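Local coordinates for putative CRISPR-associated endoribonuclease-like protein Cas6 (Pyrococcus furiosus, PDB 3UFC) that binds CRISPR RNA as a paralogue of the Cas6 processing endoribonucleases and is probably part of archaeal defence against mobile genetic elements, at residues Phe20-Asn23 against Tyr24-Ser28; Arg40-Lys43 against Leu44-Pro48. All coordinates share one frame; numbering follows the deposited sequence.

How the contacts relate
Contacts 1 and 2 are successive in the chain: contact 1 is the first turn of helix 23-37 with the loop that leads into it, and contact 2 is the short helix 42-46 that follows. Their centres lie about 17 Å apart, yet Tyr27 joins them, with its OH 3.2 Å from Glu46 CA and its CE1 3.7 Å from Leu45 O. Further along helix 23-37, Val31 meets Val42, and Ala34 meets both Ile41 and Leu45. Asn231 also lies at both, touched by the Tyr27 side chain and hydrogen-bonded through ND2 to Leu45 O. Both contacts belong to the N-terminal region of this Cas6 family protein.

Contact 1 of 2, residues Phe20-Asn23 against Tyr24-Ser28; sequences FNYN and YELYS
Two backbone bonds start the helix: Leu26 N donates to Tyr22 O at 2.9 Å and Tyr27 N to Asn23 O at 2.9 Å, with N-H...O angles of 166° and 167°. In the next i to i+4 pair, Tyr24 O takes two donors from Ser28, N at 2.9 Å and OG at 2.6 Å, which arrive from opposite faces of the carbonyl plane. That folds the hydroxyl back onto the helix, and OG also lies over one face of the Tyr24 ring, offset toward its rim. Water serves the amides at the helix start. One molecule accepts from Tyr24 N, a second from Glu25 N at 2.9 Å, and both donate to Asn21 O; a third donates to Glu25 OE2, which also bonds Gly105 N. Between the two segments apolar packing is slight: Tyr22 and Leu26 run side by side, and Leu26 CD2 meets the Tyr22 ring obliquely, 4.0 Å from CE1. The ring reaches it because Tyr22 CG sits between N and the carbonyl carbon (chi1 54°). Tyr22 OH bonds Ile57 N, and the Asn23 amide accepts at OD1 from Arg56 NH1 and donates from ND2 to Leu232 O. The chemistry implies a helix start whose first amides are met by bridging water, while neighbouring strands and loops fix the buried polar ends.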
loop_
_atom_site.group_PDB
_atom_site.type_symbol
_atom_site.label_atom_id
_atom_site.label_comp_id
_atom_site.label_asym_id
_atom_site.label_seq_id
_atom_site.Cartn_x
_atom_site.Cartn_y
_atom_site.Cartn_z
ATOM N N PHE A 20 0.530 -13.060 -9.986
ATOM C CA PHE A 20 -0.341 -12.260 -9.128
ATOM C C PHE A 20 0.361 -11.786 -7.854
ATOM O O PHE A 20 0.144 -10.663 -7.402
ATOM C CB PHE A 20 -1.579 -13.045 -8.662
ATOM C CG PHE A 20 -2.385 -13.672 -9.760
ATOM C CD1 PHE A 20 -2.196 -15.012 -10.100
ATOM C CD2 PHE A 20 -3.394 -12.957 -10.397
ATOM C CE1 PHE A 20 -3.005 -15.634 -11.050
ATOM C CE2 PHE A 20 -4.210 -13.569 -11.352
ATOM C CZ PHE A 20 -4.016 -14.910 -11.676
ATOM N N ASN A 21 1.189 -12.655 -7.277
ATOM C CA ASN A 21 1.873 -12.377 -6.009
ATOM C C ASN A 21 3.276 -11.784 -6.111
ATOM O O ASN A 21 4.256 -12.431 -5.741
ATOM C CB ASN A 21 1.929 -13.677 -5.199
ATOM C CG ASN A 21 0.596 -14.402 -5.177
ATOM O OD1 ASN A 21 -0.367 -13.942 -4.567
ATOM N ND2 ASN A 21 0.531 -15.540 -5.862
ATOM N N TYR A 22 3.369 -10.538 -6.566
ATOM C CA TYR A 22 4.666 -9.887 -6.737
ATOM C C TYR A 22 5.056 -8.909 -5.631
ATOM O O TYR A 22 6.130 -8.309 -5.686
ATOM C CB TYR A 22 4.678 -9.148 -8.082
ATOM C CG TYR A 22 3.523 -8.184 -8.225
ATOM C CD1 TYR A 22 3.505 -6.971 -7.531
ATOM C CD2 TYR A 22 2.416 -8.514 -9.000
ATOM C CE1 TYR A 22 2.404 -6.112 -7.608
ATOM C CE2 TYR A 22 1.315 -7.666 -9.083
ATOM C CZ TYR A 22 1.314 -6.470 -8.386
ATOM O OH TYR A 22 0.209 -5.651 -8.452
ATOM N N ASN A 23 4.202 -8.752 -4.625
ATOM C CA ASN A 23 4.487 -7.792 -3.560
ATOM C C ASN A 23 5.881 -7.789 -2.952
ATOM O O ASN A 23 6.541 -6.754 -2.934
ATOM C CB ASN A 23 3.447 -7.903 -2.447
ATOM C CG ASN A 23 2.133 -7.272 -2.831
ATOM O OD1 ASN A 23 1.372 -7.828 -3.621
ATOM N ND2 ASN A 23 1.866 -6.083 -2.293
ATOM N N TYR A 24 6.349 -8.929 -2.458
ATOM C CA TYR A 24 7.668 -8.946 -1.837
ATOM C C TYR A 24 8.793 -8.625 -2.813
ATOM O O TYR A 24 9.764 -7.959 -2.447
ATOM C CB TYR A 24 7.945 -10.297 -1.172
ATOM C CG TYR A 24 9.150 -10.254 -0.268
ATOM C CD1 TYR A 24 9.133 -9.504 0.907
ATOM C CD2 TYR A 24 10.313 -10.948 -0.588
ATOM C CE1 TYR A 24 10.245 -9.444 1.742
ATOM C CE2 TYR A 24 11.434 -10.897 0.243
ATOM C CZ TYR A 24 11.391 -10.144 1.405
ATOM O OH TYR A 24 12.490 -10.094 2.233
ATOM N N GLU A 25 8.669 -9.102 -4.047
ATOM C CA GLU A 25 9.686 -8.847 -5.064
ATOM C C GLU A 25 9.737 -7.357 -5.415
ATOM O O GLU A 25 10.813 -6.778 -5.554
ATOM C CB GLU A 25 9.394 -9.667 -6.326
ATOM C CG GLU A 25 10.498 -9.568 -7.371
ATOM C CD GLU A 25 10.249 -10.435 -8.594
ATOM O OE1 GLU A 25 11.165 -10.532 -9.440
ATOM O OE2 GLU A 25 9.145 -11.012 -8.716
ATOM N N LEU A 26 8.566 -6.742 -5.554
ATOM C CA LEU A 26 8.480 -5.316 -5.876
ATOM C C LEU A 26 9.030 -4.496 -4.706
ATOM O O LEU A 26 9.853 -3.597 -4.882
ATOM C CB LEU A 26 7.021 -4.938 -6.162
ATOM C CG LEU A 26 6.715 -3.475 -6.490
ATOM C CD1 LEU A 26 7.660 -2.965 -7.580
ATOM C CD2 LEU A 26 5.260 -3.363 -6.943
ATOM N N TYR A 27 8.563 -4.822 -3.506
ATOM C CA TYR A 27 9.011 -4.172 -2.277
ATOM C C TYR A 27 10.535 -4.208 -2.170
ATOM O O TYR A 27 11.179 -3.195 -1.892
ATOM C CB TYR A 27 8.398 -4.907 -1.077
ATOM C CG TYR A 27 9.123 -4.723 0.242
ATOM C CD1 TYR A 27 9.052 -3.520 0.943
ATOM C CD2 TYR A 27 9.835 -5.779 0.815
ATOM C CE1 TYR A 27 9.668 -3.374 2.190
ATOM C CE2 TYR A 27 10.452 -5.644 2.060
ATOM C CZ TYR A 27 10.362 -4.442 2.740
ATOM O OH TYR A 27 10.942 -4.311 3.976
ATOM N N SER A 28 11.101 -5.392 -2.381
ATOM C CA SER A 28 12.545 -5.593 -2.295
ATOM C C SER A 28 13.322 -4.694 -3.251
ATOM O O SER A 28 14.321 -4.086 -2.869
ATOM C CB SER A 28 12.886 -7.060 -2.587
ATOM O OG SER A 28 12.252 -7.925 -1.654
HETATM O O HOH W 1 5.255 -11.720 -2.681
HETATM O O HOH W 2 7.146 -11.537 -4.654
HETATM O O HOH W 3 7.231 -12.016 -7.492
#

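Contact 2 of 2, residues Arg40-Lys43 against Leu44-Pro48; sequences RIVK and LLESP
Helix 42-46 is a short helix packed against helix 23-37, and two i to i+4 backbone bonds link residues 41 and 42 to 45 and 46. Leu45 N donates to Ile41 O at 2.9 Å, and Glu46 N donates to Val42 O, also at 2.9 Å but more bent, with an N-H...O angle of 147°. The residues of each bonded pair also lay their side chains alongside each other. Ile41 and Leu45 point the same way, CD1 of the isoleucine lying 4.1 Å from CD2 of the leucine. Along the next strip, Val42 puts CG1 anti to its N (chi1 173°), which brings that methyl to 3.7 Å from Glu46 CD. Glu46 CG also lies 3.2 Å from Val42 O, so the glutamate stem is pressed to the backbone of the turn. The side chains of Lys43 and Leu44 lie next to one another, Lys43 CG 4.0 Å from Leu44 CD2. Beyond CG the lysine chain bends at chi3 and chi4 and doubles back toward the start of the helix. The turn brings its ammonium group to a backbone oxygen three residues back: Lys43 NZ donates to Arg40 O at 2.8 Å, tilted 19° from the carbonyl plane.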
loop_
_atom_site.group_PDB
_atom_site.type_symbol
_atom_site.label_atom_id
_atom_site.label_comp_id
_atom_site.label_asym_id
_atom_site.label_seq_id
_atom_site.Cartn_x
_atom_site.Cartn_y
_atom_site.Cartn_z
ATOM N N ARG A 40 20.589 5.030 4.999
ATOM C CA ARG A 40 19.935 5.380 6.253
ATOM C C ARG A 40 18.412 5.265 6.278
ATOM O O ARG A 40 17.820 5.214 7.357
ATOM C CB ARG A 40 20.359 6.790 6.678
ATOM C CG ARG A 40 21.768 6.835 7.261
ATOM C CD ARG A 40 22.256 8.253 7.482
ATOM N NE ARG A 40 22.442 8.961 6.220
ATOM C CZ ARG A 40 23.016 10.154 6.112
ATOM N NH1 ARG A 40 23.464 10.775 7.195
ATOM N NH2 ARG A 40 23.146 10.724 4.923
ATOM N N ILE A 41 17.771 5.220 5.113
ATOM C CA ILE A 41 16.316 5.103 5.088
ATOM C C ILE A 41 15.857 3.663 4.916
ATOM O O ILE A 41 14.658 3.390 4.902
ATOM C CB ILE A 41 15.668 5.943 3.963
ATOM C CG1 ILE A 41 16.143 5.450 2.596
ATOM C CG2 ILE A 41 15.971 7.418 4.173
ATOM C CD1 ILE A 41 15.400 6.092 1.438
ATOM N N VAL A 42 16.804 2.740 4.781
ATOM C CA VAL A 42 16.442 1.338 4.618
ATOM C C VAL A 42 15.703 0.842 5.861
ATOM O O VAL A 42 14.733 0.090 5.754
ATOM C CB VAL A 42 17.686 0.460 4.378
ATOM C CG1 VAL A 42 17.296 -1.010 4.378
ATOM C CG2 VAL A 42 18.324 0.828 3.046
ATOM N N LYS A 43 16.155 1.278 7.034
ATOM C CA LYS A 43 15.527 0.872 8.289
ATOM C C LYS A 43 14.076 1.354 8.348
ATOM O O LYS A 43 13.206 0.663 8.877
ATOM C CB LYS A 43 16.304 1.432 9.488
ATOM C CG LYS A 43 16.251 2.946 9.620
ATOM C CD LYS A 43 16.966 3.429 10.877
ATOM C CE LYS A 43 18.478 3.367 10.724
ATOM N NZ LYS A 43 18.970 4.370 9.730
ATOM N N LEU A 44 13.817 2.542 7.807
ATOM C CA LEU A 44 12.461 3.087 7.797
ATOM C C LEU A 44 11.607 2.331 6.788
ATOM O O LEU A 44 10.439 2.028 7.036
ATOM C CB LEU A 44 12.481 4.572 7.431
ATOM C CG LEU A 44 13.364 5.486 8.279
ATOM C CD1 LEU A 44 13.109 6.938 7.879
ATOM C CD2 LEU A 44 13.061 5.278 9.762
ATOM N N LEU A 45 12.202 2.038 5.639
ATOM C CA LEU A 45 11.513 1.323 4.577
ATOM C C LEU A 45 11.098 -0.089 4.971
ATOM O O LEU A 45 10.030 -0.553 4.572
ATOM C CB LEU A 45 12.406 1.257 3.337
ATOM C CG LEU A 45 12.182 2.226 2.171
ATOM C CD1 LEU A 45 11.631 3.550 2.646
ATOM C CD2 LEU A 45 13.507 2.401 1.429
ATOM N N GLU A 46 11.936 -0.760 5.761
ATOM C CA GLU A 46 11.670 -2.138 6.175
ATOM C C GLU A 46 10.910 -2.287 7.491
ATOM O O GLU A 46 10.508 -3.393 7.857
ATOM C CB GLU A 46 12.989 -2.919 6.273
ATOM C CG GLU A 46 13.850 -2.864 5.015
ATOM C CD GLU A 46 15.024 -3.834 5.058
ATOM O OE1 GLU A 46 15.697 -3.909 6.108
ATOM O OE2 GLU A 46 15.275 -4.516 4.039
ATOM N N SER A 47 10.710 -1.185 8.201
ATOM C CA SER A 47 10.006 -1.239 9.478
ATOM C C SER A 47 8.554 -1.673 9.335
ATOM O O SER A 47 7.824 -1.164 8.483
ATOM C CB SER A 47 10.054 0.123 10.168
ATOM O OG SER A 47 9.121 0.176 11.236
ATOM N N PRO A 48 8.114 -2.624 10.176
ATOM C CA PRO A 48 6.730 -3.104 10.120
ATOM C C PRO A 48 5.703 -2.053 10.560
ATOM O O PRO A 48 4.503 -2.284 10.455
ATOM C CB PRO A 48 6.751 -4.325 11.044
ATOM C CG PRO A 48 7.780 -3.938 12.072
ATOM C CD PRO A 48 8.881 -3.350 11.205
#